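Local structure of DNA/pantothenate metabolism flavoprotein (Streptomyces sparsogenes DSM 40356, 7CFU) at residues Ile53-Thr58 and His76-Asp81; Arg23-Val28 and Val93-Trp98; Thr80-His85 and Asp121-Ala126. The protein binds flavin mononucleotide between its subunits and, as an FMN-dependent cysteine decarboxylase, probably removes the carboxyl group of cysteine as part of a biosynthetic pathway. All coordinates share one frame; numbering follows the deposited sequence.

In the fold
Contacts 1 and 2 lie on a parallel five-stranded sheet with strand order 2-1-3-4-5, the Rossmann-like core of this flavoprotein family; contact 3 lies beside it, between the loop 80-85 and the start of helix 123-130. Contacts 1 and 2 use the neighbouring strands 52-57 and 23-28, and their centres lie about 9 Å apart; along the chain, contact 1 is nested inside the loop closed by contact 2. Contact 3 shares T80 and D81 with contact 1, its centre again about 9 Å away, and lies about 11 Å from contact 2, with whose segments its own alternate in sequence. Contacts 1 and 3 touch different FMN molecules, so this small region of one subunit helps to build two flavin sites.

Contact 1 (Ile53-Thr58 and His76-Asp81); sequences IRTVMT and HAPVTD. With FMN (flavin mononucleotide), chain Y.
V79 takes up two backbone hydrogen bonds with the edge of strand 52-57: its N gives to T55 O at 3.0 Å, and its O accepts from M57 N. These two bonds flank V56 and make a single parallel bridge, so the irregular segment 76-81 borders the strand on the side away from strand 23-28. The bonds of the bridge come from V79, so proline at 78, which lacks an N-H, costs this contact none: its CB packs on M57 CG at 3.8 Å and also lies against T55 OG1. That hydroxyl sits between the backbone N and the carbonyl carbon (chi1 57°) and meets a water at 2.6 Å, which in turn donates to H76 O. Further back, H76 ND1 gives a bent bond to I53 O, 36° out of the carbonyl plane, while the R54 guanidinium crosses the imidazole at 45°, with H76 NE2 over one of its faces. At the other end T58 OG1, capping helix 59-65, accepts from A61 N and donates to FMN O2P at 2.6 Å. A short hydroxyl suits both tasks. Phosphate oxygen, hydroxyl and helix N-terminus thus converge, and the helix end would probably help to stabilise the phosphate's negative charge.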
loop_
_atom_site.group_PDB
_atom_site.type_symbol
_atom_site.label_atom_id
_atom_site.label_comp_id
_atom_site.label_asym_id
_atom_site.label_seq_id
_atom_site.Cartn_x
_atom_site.Cartn_y
_atom_site.Cartn_z
ATOM N N ILE A 53 1.924 26.879 25.363
ATOM C CA ILE A 53 2.655 25.629 25.542
ATOM C C ILE A 53 2.641 24.879 24.217
ATOM O O ILE A 53 1.566 24.603 23.677
ATOM C CB ILE A 53 2.044 24.765 26.657
ATOM C CG1 ILE A 53 2.030 25.519 27.986
ATOM C CG2 ILE A 53 2.790 23.437 26.783
ATOM C CD1 ILE A 53 1.307 24.779 29.078
ATOM N N ARG A 54 3.829 24.568 23.682
ATOM C CA ARG A 54 3.973 23.744 22.484
ATOM C C ARG A 54 4.770 22.482 22.814
ATOM O O ARG A 54 5.771 22.546 23.535
ATOM C CB ARG A 54 4.676 24.508 21.357
ATOM C CG ARG A 54 3.916 25.724 20.852
ATOM C CD ARG A 54 4.638 26.396 19.692
ATOM N NE ARG A 54 3.859 27.511 19.160
ATOM C CZ ARG A 54 2.892 27.395 18.251
ATOM N NH1 ARG A 54 2.572 26.203 17.760
ATOM N NH2 ARG A 54 2.241 28.477 17.835
ATOM N N THR A 55 4.326 21.339 22.287
ATOM C CA THR A 55 4.919 20.042 22.591
ATOM C C THR A 55 5.637 19.435 21.389
ATOM O O THR A 55 5.260 19.651 20.233
ATOM C CB THR A 55 3.866 19.052 23.085
ATOM O OG1 THR A 55 2.832 18.931 22.103
ATOM C CG2 THR A 55 3.270 19.510 24.412
ATOM N N VAL A 56 6.703 18.696 21.690
ATOM C CA VAL A 56 7.443 17.876 20.737
ATOM C C VAL A 56 7.502 16.462 21.299
ATOM O O VAL A 56 7.897 16.272 22.456
ATOM C CB VAL A 56 8.867 18.416 20.486
ATOM C CG1 VAL A 56 9.607 17.559 19.464
ATOM C CG2 VAL A 56 8.824 19.847 20.030
ATOM N N MET A 57 7.077 15.479 20.505
ATOM C CA MET A 57 7.117 14.077 20.897
ATOM C C MET A 57 8.168 13.331 20.083
ATOM O O MET A 57 8.311 13.560 18.877
ATOM C CB MET A 57 5.763 13.393 20.699
ATOM C CG MET A 57 4.611 14.041 21.453
ATOM S SD MET A 57 3.119 13.067 21.250
ATOM C CE MET A 57 3.378 11.770 22.451
ATOM N N THR A 58 8.921 12.461 20.748
ATOM C CA THR A 58 9.732 11.514 20.009
ATOM C C THR A 58 8.822 10.536 19.270
ATOM O O THR A 58 7.631 10.406 19.578
ATOM C CB THR A 58 10.676 10.754 20.950
ATOM O OG1 THR A 58 9.923 9.855 21.785
ATOM C CG2 THR A 58 11.410 11.732 21.819
ATOM N N HIS A 76 -2.390 22.460 20.831
ATOM C CA HIS A 76 -1.490 22.426 19.690
ATOM C C HIS A 76 -1.222 20.979 19.318
ATOM O O HIS A 76 -1.082 20.117 20.191
ATOM C CB HIS A 76 -0.154 23.141 19.977
ATOM C CG HIS A 76 -0.249 24.635 19.973
ATOM N ND1 HIS A 76 -0.253 25.386 21.130
ATOM C CD2 HIS A 76 -0.345 25.520 18.950
ATOM C CE1 HIS A 76 -0.349 26.666 20.821
ATOM N NE2 HIS A 76 -0.408 26.776 19.506
ATOM N N ALA A 77 -1.183 20.714 18.026
ATOM C CA ALA A 77 -0.703 19.427 17.575
ATOM C C ALA A 77 0.758 19.312 17.986
ATOM O O ALA A 77 1.525 20.263 17.788
ATOM C CB ALA A 77 -0.848 19.286 16.061
ATOM N N PRO A 78 1.170 18.217 18.610
ATOM C CA PRO A 78 2.600 18.044 18.888
ATOM C C PRO A 78 3.385 17.894 17.593
ATOM O O PRO A 78 2.891 17.374 16.592
ATOM C CB PRO A 78 2.653 16.762 19.730
ATOM C CG PRO A 78 1.401 16.023 19.378
ATOM C CD PRO A 78 0.364 17.080 19.089
ATOM N N VAL A 79 4.612 18.382 17.611
ATOM C CA VAL A 79 5.532 18.202 16.497
ATOM C C VAL A 79 6.312 16.910 16.710
ATOM O O VAL A 79 6.905 16.705 17.775
ATOM C CB VAL A 79 6.484 19.405 16.383
ATOM C CG1 VAL A 79 7.568 19.141 15.347
ATOM C CG2 VAL A 79 5.692 20.671 16.056
ATOM N N THR A 80 6.318 16.033 15.702
ATOM C CA THR A 80 7.172 14.850 15.769
ATOM C C THR A 80 8.080 14.741 14.554
ATOM O O THR A 80 9.273 14.462 14.686
ATOM C CB THR A 80 6.348 13.564 15.902
ATOM O OG1 THR A 80 5.560 13.624 17.090
ATOM C CG2 THR A 80 7.273 12.352 15.986
ATOM N N ASP A 81 7.527 14.917 13.366
ATOM C CA ASP A 81 8.309 14.854 12.143
ATOM C C ASP A 81 8.615 16.257 11.636
ATOM O O ASP A 81 7.894 17.215 11.924
ATOM C CB ASP A 81 7.578 14.035 11.083
ATOM C CG ASP A 81 7.498 12.566 11.450
ATOM O OD1 ASP A 81 8.566 11.952 11.648
ATOM O OD2 ASP A 81 6.377 12.039 11.585
HETATM N N1 FMN Y . 12.841 3.965 28.711
HETATM C C2 FMN Y . 13.249 4.756 29.758
HETATM O O2 FMN Y . 14.396 5.176 29.771
HETATM N N3 FMN Y . 12.373 5.090 30.770
HETATM C C4 FMN Y . 11.080 4.609 30.744
HETATM O O4 FMN Y . 10.304 4.898 31.654
HETATM C C4A FMN Y . 10.669 3.796 29.695
HETATM N N5 FMN Y . 9.380 3.315 29.648
HETATM C C5A FMN Y . 8.973 2.528 28.590
HETATM C C6 FMN Y . 7.673 2.050 28.562
HETATM C C7 FMN Y . 7.255 1.257 27.503
HETATM C C7M FMN Y . 5.838 0.742 27.470
HETATM C C8 FMN Y . 8.140 0.930 26.482
HETATM C C8M FMN Y . 7.665 0.056 25.346
HETATM C C9 FMN Y . 9.450 1.405 26.512
HETATM C C9A FMN Y . 9.865 2.205 27.571
HETATM N N10 FMN Y . 11.165 2.683 27.631
HETATM C C10 FMN Y . 11.557 3.484 28.677
HETATM C "C1'" FMN Y . 12.145 2.367 26.550
HETATM C "C2'" FMN Y . 12.175 3.536 25.579
HETATM O "O2'" FMN Y . 10.872 3.773 25.065
HETATM C "C3'" FMN Y . 13.205 3.256 24.486
HETATM O "O3'" FMN Y . 14.503 3.326 25.040
HETATM C "C4'" FMN Y . 13.067 4.197 23.278
HETATM O "O4'" FMN Y . 14.027 3.849 22.296
HETATM C "C5'" FMN Y . 13.261 5.648 23.681
HETATM O "O5'" FMN Y . 12.903 6.481 22.595
HETATM P P FMN Y . 12.965 8.078 22.729
HETATM O O1P FMN Y . 13.368 8.662 21.395
HETATM O O2P FMN Y . 11.630 8.534 23.213
HETATM O O3P FMN Y . 14.008 8.520 23.737
HETATM O O HOH W 1 0.869 20.599 22.498
HETATM O O HOH W 2 3.498 21.663 19.047
#

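Contact 2 (Arg23-Val28 and Val93-Trp98); sequences RLLWGV and VALGAW
R23 lays its aliphatic stem over one face of the W98 indole: CB stands 3.6 Å from the centroid of the six-membered ring, a CH-pi contact. The chain then runs on above the pyrrole side, where R23 CD comes to 3.4 Å from W98 NE1. A bend at chi3 (-58°) turns the guanidinium over the five-membered ring, with R23 CZ 4.7 Å from its centroid in a cation-pi contact, the two planes 48° apart. Arginine suits the place because it offers both a greasy stem and a charged end. The indole edge is equally close-set: W98 CZ3 meets L24 O at 3.4 Å near the ring plane, and L25 CB lies beside the same carbon. Strand 23-28 is the second strand across the parallel sheet of this Rossmann-like fold, and helix 91-98 covers it at 130°, with 8.9 Å between the axes of the two segments. Apolar packing continues toward the middle of the helix, where buried L25 and L95 cross at about a right angle and L25 CD2 reaches L95 CB at 3.8 Å. The less covered side is at R23 and A97, where the contact thins: exposed A97 brings only its carbonyl near the strand, 4.0 Å from R23 NH2. The arginine's charge is met there by a salt bridge from NE to D100, while R54 makes a second cation-pi contact with W98.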
loop_
_atom_site.group_PDB
_atom_site.type_symbol
_atom_site.label_atom_id
_atom_site.label_comp_id
_atom_site.label_asym_id
_atom_site.label_seq_id
_atom_site.Cartn_x
_atom_site.Cartn_y
_atom_site.Cartn_z
ATOM N N ARG A 23 6.905 31.448 27.097
ATOM C CA ARG A 23 6.636 30.437 26.080
ATOM C C ARG A 23 7.328 29.141 26.492
ATOM O O ARG A 23 8.563 29.060 26.513
ATOM C CB ARG A 23 7.099 30.922 24.712
ATOM C CG ARG A 23 6.318 32.143 24.246
ATOM C CD ARG A 23 6.861 32.769 22.981
ATOM N NE ARG A 23 8.250 33.193 23.092
ATOM C CZ ARG A 23 8.922 33.798 22.114
ATOM N NH1 ARG A 23 8.319 34.057 20.956
ATOM N NH2 ARG A 23 10.194 34.146 22.291
ATOM N N LEU A 24 6.534 28.133 26.842
ATOM C CA LEU A 24 7.059 26.870 27.343
ATOM C C LEU A 24 7.058 25.833 26.225
ATOM O O LEU A 24 5.995 25.473 25.708
ATOM C CB LEU A 24 6.236 26.384 28.537
ATOM C CG LEU A 24 6.519 24.990 29.079
ATOM C CD1 LEU A 24 7.948 24.908 29.580
ATOM C CD2 LEU A 24 5.555 24.683 30.203
ATOM N N LEU A 25 8.246 25.360 25.852
ATOM C CA LEU A 25 8.396 24.244 24.927
ATOM C C LEU A 25 8.619 22.968 25.731
ATOM O O LEU A 25 9.513 22.912 26.582
ATOM C CB LEU A 25 9.554 24.481 23.958
ATOM C CG LEU A 25 9.723 23.452 22.835
ATOM C CD1 LEU A 25 8.486 23.372 21.962
ATOM C CD2 LEU A 25 10.946 23.787 22.006
ATOM N N TRP A 26 7.826 21.943 25.441
ATOM C CA TRP A 26 7.718 20.750 26.278
ATOM C C TRP A 26 7.976 19.501 25.436
ATOM O O TRP A 26 7.148 19.135 24.597
ATOM C CB TRP A 26 6.338 20.716 26.926
ATOM C CG TRP A 26 6.040 19.568 27.813
ATOM C CD1 TRP A 26 6.874 18.547 28.166
ATOM C CD2 TRP A 26 4.787 19.305 28.453
ATOM N NE1 TRP A 26 6.211 17.660 28.986
ATOM C CE2 TRP A 26 4.933 18.108 29.184
ATOM C CE3 TRP A 26 3.561 19.972 28.488
ATOM C CZ2 TRP A 26 3.901 17.567 29.939
ATOM C CZ3 TRP A 26 2.537 19.432 29.238
ATOM C CH2 TRP A 26 2.713 18.242 29.953
ATOM N N GLY A 27 9.108 18.838 25.668
ATOM C CA GLY A 27 9.427 17.597 24.963
ATOM C C GLY A 27 8.990 16.359 25.734
ATOM O O GLY A 27 9.185 16.267 26.944
ATOM N N VAL A 28 8.449 15.377 25.004
ATOM C CA VAL A 28 7.904 14.157 25.601
ATOM C C VAL A 28 8.607 12.958 24.978
ATOM O O VAL A 28 8.587 12.783 23.754
ATOM C CB VAL A 28 6.379 14.037 25.411
ATOM C CG1 VAL A 28 5.870 12.762 26.062
ATOM C CG2 VAL A 28 5.645 15.240 25.989
ATOM N N VAL A 93 14.931 24.945 14.487
ATOM C CA VAL A 93 15.263 26.366 14.601
ATOM C C VAL A 93 14.052 27.166 15.073
ATOM O O VAL A 93 14.151 27.997 15.987
ATOM C CB VAL A 93 15.799 26.903 13.261
ATOM C CG1 VAL A 93 16.007 28.408 13.329
ATOM C CG2 VAL A 93 17.094 26.181 12.865
ATOM N N ALA A 94 12.886 26.921 14.469
ATOM C CA ALA A 94 11.695 27.677 14.844
ATOM C C ALA A 94 11.305 27.397 16.290
ATOM O O ALA A 94 11.021 28.322 17.057
ATOM C CB ALA A 94 10.537 27.372 13.888
ATOM N N LEU A 95 11.278 26.121 16.685
ATOM C CA LEU A 95 10.921 25.804 18.066
ATOM C C LEU A 95 12.008 26.257 19.038
ATOM O O LEU A 95 11.703 26.752 20.127
ATOM C CB LEU A 95 10.650 24.311 18.213
ATOM C CG LEU A 95 9.410 23.824 17.475
ATOM C CD1 LEU A 95 9.398 22.308 17.423
ATOM C CD2 LEU A 95 8.160 24.346 18.160
ATOM N N GLY A 96 13.279 26.103 18.663
ATOM C CA GLY A 96 14.354 26.527 19.547
ATOM C C GLY A 96 14.344 28.025 19.800
ATOM O O GLY A 96 14.591 28.481 20.919
ATOM N N ALA A 97 14.048 28.814 18.765
ATOM C CA ALA A 97 13.976 30.258 18.953
ATOM C C ALA A 97 12.718 30.671 19.711
ATOM O O ALA A 97 12.721 31.691 20.409
ATOM C CB ALA A 97 14.039 30.969 17.601
ATOM N N TRP A 98 11.627 29.918 19.564
ATOM C CA TRP A 98 10.376 30.296 20.211
ATOM C C TRP A 98 10.408 30.072 21.721
ATOM O O TRP A 98 9.773 30.822 22.471
ATOM C CB TRP A 98 9.230 29.520 19.570
ATOM C CG TRP A 98 7.888 29.729 20.197
ATOM C CD1 TRP A 98 6.968 30.679 19.859
ATOM C CD2 TRP A 98 7.291 28.947 21.245
ATOM N NE1 TRP A 98 5.845 30.547 20.637
ATOM C CE2 TRP A 98 6.014 29.492 21.495
ATOM C CE3 TRP A 98 7.711 27.850 21.995
ATOM C CZ2 TRP A 98 5.154 28.971 22.463
ATOM C CZ3 TRP A 98 6.854 27.333 22.960
ATOM C CH2 TRP A 98 5.597 27.896 23.187
#

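Contact 3 (Thr80-His85 and Asp121-Ala126); sequences TDWEDH and DDVLTA. With FMN (flavin mononucleotide), chain B.
The indole of W82 is sandwiched between a valine methyl and a flavin. V123 CG2 stands over the centre of one face, 3.6 Å from the centroid of the six-membered ring and 14° off its normal, a CH-pi contact. On the opposite face lies FMN, with C9 offset toward the rim, C8M near W82 CE3, and the ribityl C3' 3.6 Å from W82 CZ2. The ring's edge meets A126 CB, 3.6 Å from W82 CH2, and a water lying in the ring plane accepts from W82 NE1 at 2.7 Å. With an alanine here in place of the indole, V123 CG2 and this side of the flavin would probably lose the flat surface between them, and the water its donor. The branched valine suits its position: CG2, anti to the carbonyl carbon, points over the ring and also touches T80 O at 3.5 Å. A second water links the backbones, donating to T80 O and accepting from V123 N. Each segment is braced from within. D84 OD2 takes the N-H groups of both T80 and D81, which probably helps to hold the turn leading into the 3-10 segment 82-84. Aspartate also suits the N-cap at 122: D122 OD1 accepts from T125 N at 2.9 Å and from T125 OG1, the two donors coming from opposite faces of its carboxylate plane. Small A126 leaves room for both the indole and FMN O3', which is 3.9 Å from its CB. T58 and Q60 of a neighbouring subunit reach this FMN and W82 respectively. Within the chain, H92 of helix 91-98 meets the indole nearly perpendicularly, while V123 and L124 at the start of helix 123-130 rest on V56 of strand 52-57.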
loop_
_atom_site.group_PDB
_atom_site.type_symbol
_atom_site.label_atom_id
_atom_site.label_comp_id
_atom_site.label_asym_id
_atom_site.label_seq_id
_atom_site.Cartn_x
_atom_site.Cartn_y
_atom_site.Cartn_z
ATOM N N THR A 80 6.318 16.033 15.702
ATOM C CA THR A 80 7.172 14.850 15.769
ATOM C C THR A 80 8.080 14.741 14.554
ATOM O O THR A 80 9.273 14.462 14.686
ATOM C CB THR A 80 6.348 13.564 15.902
ATOM O OG1 THR A 80 5.560 13.624 17.090
ATOM C CG2 THR A 80 7.273 12.352 15.986
ATOM N N ASP A 81 7.527 14.917 13.366
ATOM C CA ASP A 81 8.309 14.854 12.143
ATOM C C ASP A 81 8.615 16.257 11.636
ATOM O O ASP A 81 7.894 17.215 11.924
ATOM C CB ASP A 81 7.578 14.035 11.083
ATOM C CG ASP A 81 7.498 12.566 11.450
ATOM O OD1 ASP A 81 8.566 11.952 11.648
ATOM O OD2 ASP A 81 6.377 12.039 11.585
ATOM N N TRP A 82 9.712 16.365 10.890
ATOM C CA TRP A 82 10.098 17.633 10.282
ATOM C C TRP A 82 8.968 18.238 9.454
ATOM O O TRP A 82 8.829 19.465 9.398
ATOM C CB TRP A 82 11.348 17.423 9.437
ATOM C CG TRP A 82 12.483 16.896 10.253
ATOM C CD1 TRP A 82 12.902 15.598 10.341
ATOM C CD2 TRP A 82 13.315 17.648 11.137
ATOM N NE1 TRP A 82 13.964 15.498 11.208
ATOM C CE2 TRP A 82 14.234 16.742 11.716
ATOM C CE3 TRP A 82 13.385 19.001 11.488
ATOM C CZ2 TRP A 82 15.211 17.148 12.624
ATOM C CZ3 TRP A 82 14.353 19.403 12.393
ATOM C CH2 TRP A 82 15.257 18.480 12.949
ATOM N N GLU A 83 8.143 17.397 8.823
ATOM C CA GLU A 83 7.035 17.884 8.009
ATOM C C GLU A 83 6.004 18.664 8.820
ATOM O O GLU A 83 5.170 19.359 8.228
ATOM C CB GLU A 83 6.347 16.718 7.287
ATOM C CG GLU A 83 7.203 16.010 6.235
ATOM C CD GLU A 83 8.132 14.932 6.802
ATOM O OE1 GLU A 83 8.483 14.983 8.002
ATOM O OE2 GLU A 83 8.510 14.025 6.031
ATOM N N ASP A 84 6.024 18.555 10.151
ATOM C CA ASP A 84 5.048 19.285 10.958
ATOM C C ASP A 84 5.352 20.777 11.044
ATOM O O ASP A 84 4.466 21.552 11.415
ATOM C CB ASP A 84 4.957 18.668 12.357
ATOM C CG ASP A 84 4.536 17.206 12.318
ATOM O OD1 ASP A 84 3.839 16.835 11.354
ATOM O OD2 ASP A 84 4.897 16.421 13.226
ATOM N N HIS A 85 6.564 21.205 10.706
ATOM C CA HIS A 85 6.874 22.627 10.644
ATOM C C HIS A 85 6.560 23.175 9.258
ATOM O O HIS A 85 6.898 22.563 8.240
ATOM C CB HIS A 85 8.339 22.901 10.977
ATOM C CG HIS A 85 8.762 24.310 10.690
ATOM N ND1 HIS A 85 8.352 25.379 11.458
ATOM C CD2 HIS A 85 9.553 24.826 9.718
ATOM C CE1 HIS A 85 8.872 26.493 10.970
ATOM N NE2 HIS A 85 9.604 26.186 9.914
ATOM N N ASP A 121 19.324 13.460 16.149
ATOM C CA ASP A 121 18.823 12.608 15.072
ATOM C C ASP A 121 17.302 12.531 15.020
ATOM O O ASP A 121 16.760 11.628 14.373
ATOM C CB ASP A 121 19.435 11.203 15.159
ATOM C CG ASP A 121 19.038 10.447 16.417
ATOM O OD1 ASP A 121 18.295 10.991 17.265
ATOM O OD2 ASP A 121 19.479 9.282 16.552
ATOM N N ASP A 122 16.605 13.431 15.714
ATOM C CA ASP A 122 15.175 13.646 15.527
ATOM C C ASP A 122 14.885 15.098 15.884
ATOM O O ASP A 122 15.782 15.837 16.303
ATOM C CB ASP A 122 14.324 12.667 16.353
ATOM C CG ASP A 122 14.485 12.847 17.871
ATOM O OD1 ASP A 122 15.274 13.707 18.326
ATOM O OD2 ASP A 122 13.797 12.118 18.619
ATOM N N VAL A 123 13.621 15.504 15.737
ATOM C CA VAL A 123 13.276 16.908 15.962
ATOM C C VAL A 123 13.600 17.320 17.395
ATOM O O VAL A 123 14.190 18.386 17.626
ATOM C CB VAL A 123 11.801 17.184 15.611
ATOM C CG1 VAL A 123 11.419 18.587 16.051
ATOM C CG2 VAL A 123 11.581 17.049 14.112
ATOM N N LEU A 124 13.253 16.477 18.374
ATOM C CA LEU A 124 13.443 16.860 19.773
ATOM C C LEU A 124 14.906 17.144 20.078
ATOM O O LEU A 124 15.244 18.216 20.589
ATOM C CB LEU A 124 12.927 15.771 20.708
ATOM C CG LEU A 124 13.098 16.113 22.199
ATOM C CD1 LEU A 124 12.350 17.404 22.544
ATOM C CD2 LEU A 124 12.671 14.972 23.111
ATOM N N THR A 125 15.796 16.203 19.751
ATOM C CA THR A 125 17.188 16.371 20.150
ATOM C C THR A 125 17.874 17.446 19.322
ATOM O O THR A 125 18.819 18.081 19.799
ATOM C CB THR A 125 17.946 15.048 20.046
ATOM O OG1 THR A 125 17.835 14.525 18.717
ATOM C CG2 THR A 125 17.378 14.029 21.056
ATOM N N ALA A 126 17.393 17.682 18.099
ATOM C CA ALA A 126 17.879 18.811 17.316
ATOM C C ALA A 126 17.423 20.126 17.925
ATOM O O ALA A 126 18.169 21.112 17.926
ATOM C CB ALA A 126 17.389 18.709 15.867
HETATM N N1 FMN B . 21.070 20.388 11.343
HETATM C C2 FMN B . 22.357 20.875 11.395
HETATM O O2 FMN B . 23.121 20.471 12.273
HETATM N N3 FMN B . 22.781 21.811 10.461
HETATM C C4 FMN B . 21.918 22.272 9.476
HETATM O O4 FMN B . 22.295 23.116 8.650
HETATM C C4A FMN B . 20.621 21.776 9.422
HETATM N N5 FMN B . 19.746 22.215 8.443
HETATM C C5A FMN B . 18.464 21.714 8.389
HETATM C C6 FMN B . 17.595 22.155 7.399
HETATM C C7 FMN B . 16.298 21.656 7.343
HETATM C C7M FMN B . 15.350 22.136 6.274
HETATM C C8 FMN B . 15.871 20.710 8.271
HETATM C C8M FMN B . 14.463 20.191 8.187
HETATM C C9 FMN B . 16.744 20.266 9.273
HETATM C C9A FMN B . 18.046 20.767 9.327
HETATM N N10 FMN B . 18.930 20.341 10.311
HETATM C C10 FMN B . 20.206 20.834 10.360
HETATM C "C1'" FMN B . 18.520 19.318 11.327
HETATM C "C2'" FMN B . 19.012 17.969 10.823
HETATM O "O2'" FMN B . 18.397 17.687 9.570
HETATM C "C3'" FMN B . 18.697 16.899 11.871
HETATM O "O3'" FMN B . 19.518 17.074 13.006
HETATM C "C4'" FMN B . 18.866 15.494 11.305
HETATM O "O4'" FMN B . 18.518 14.537 12.290
HETATM C "C5'" FMN B . 20.294 15.240 10.858
HETATM O "O5'" FMN B . 20.258 14.026 10.141
HETATM P P FMN B . 21.585 13.401 9.494
HETATM O O1P FMN B . 21.498 11.882 9.532
HETATM O O2P FMN B . 21.679 13.898 8.067
HETATM O O3P FMN B . 22.793 13.886 10.267
HETATM O O HOH W 3 11.835 13.548 14.531
HETATM O O HOH W 4 15.363 13.358 12.136
#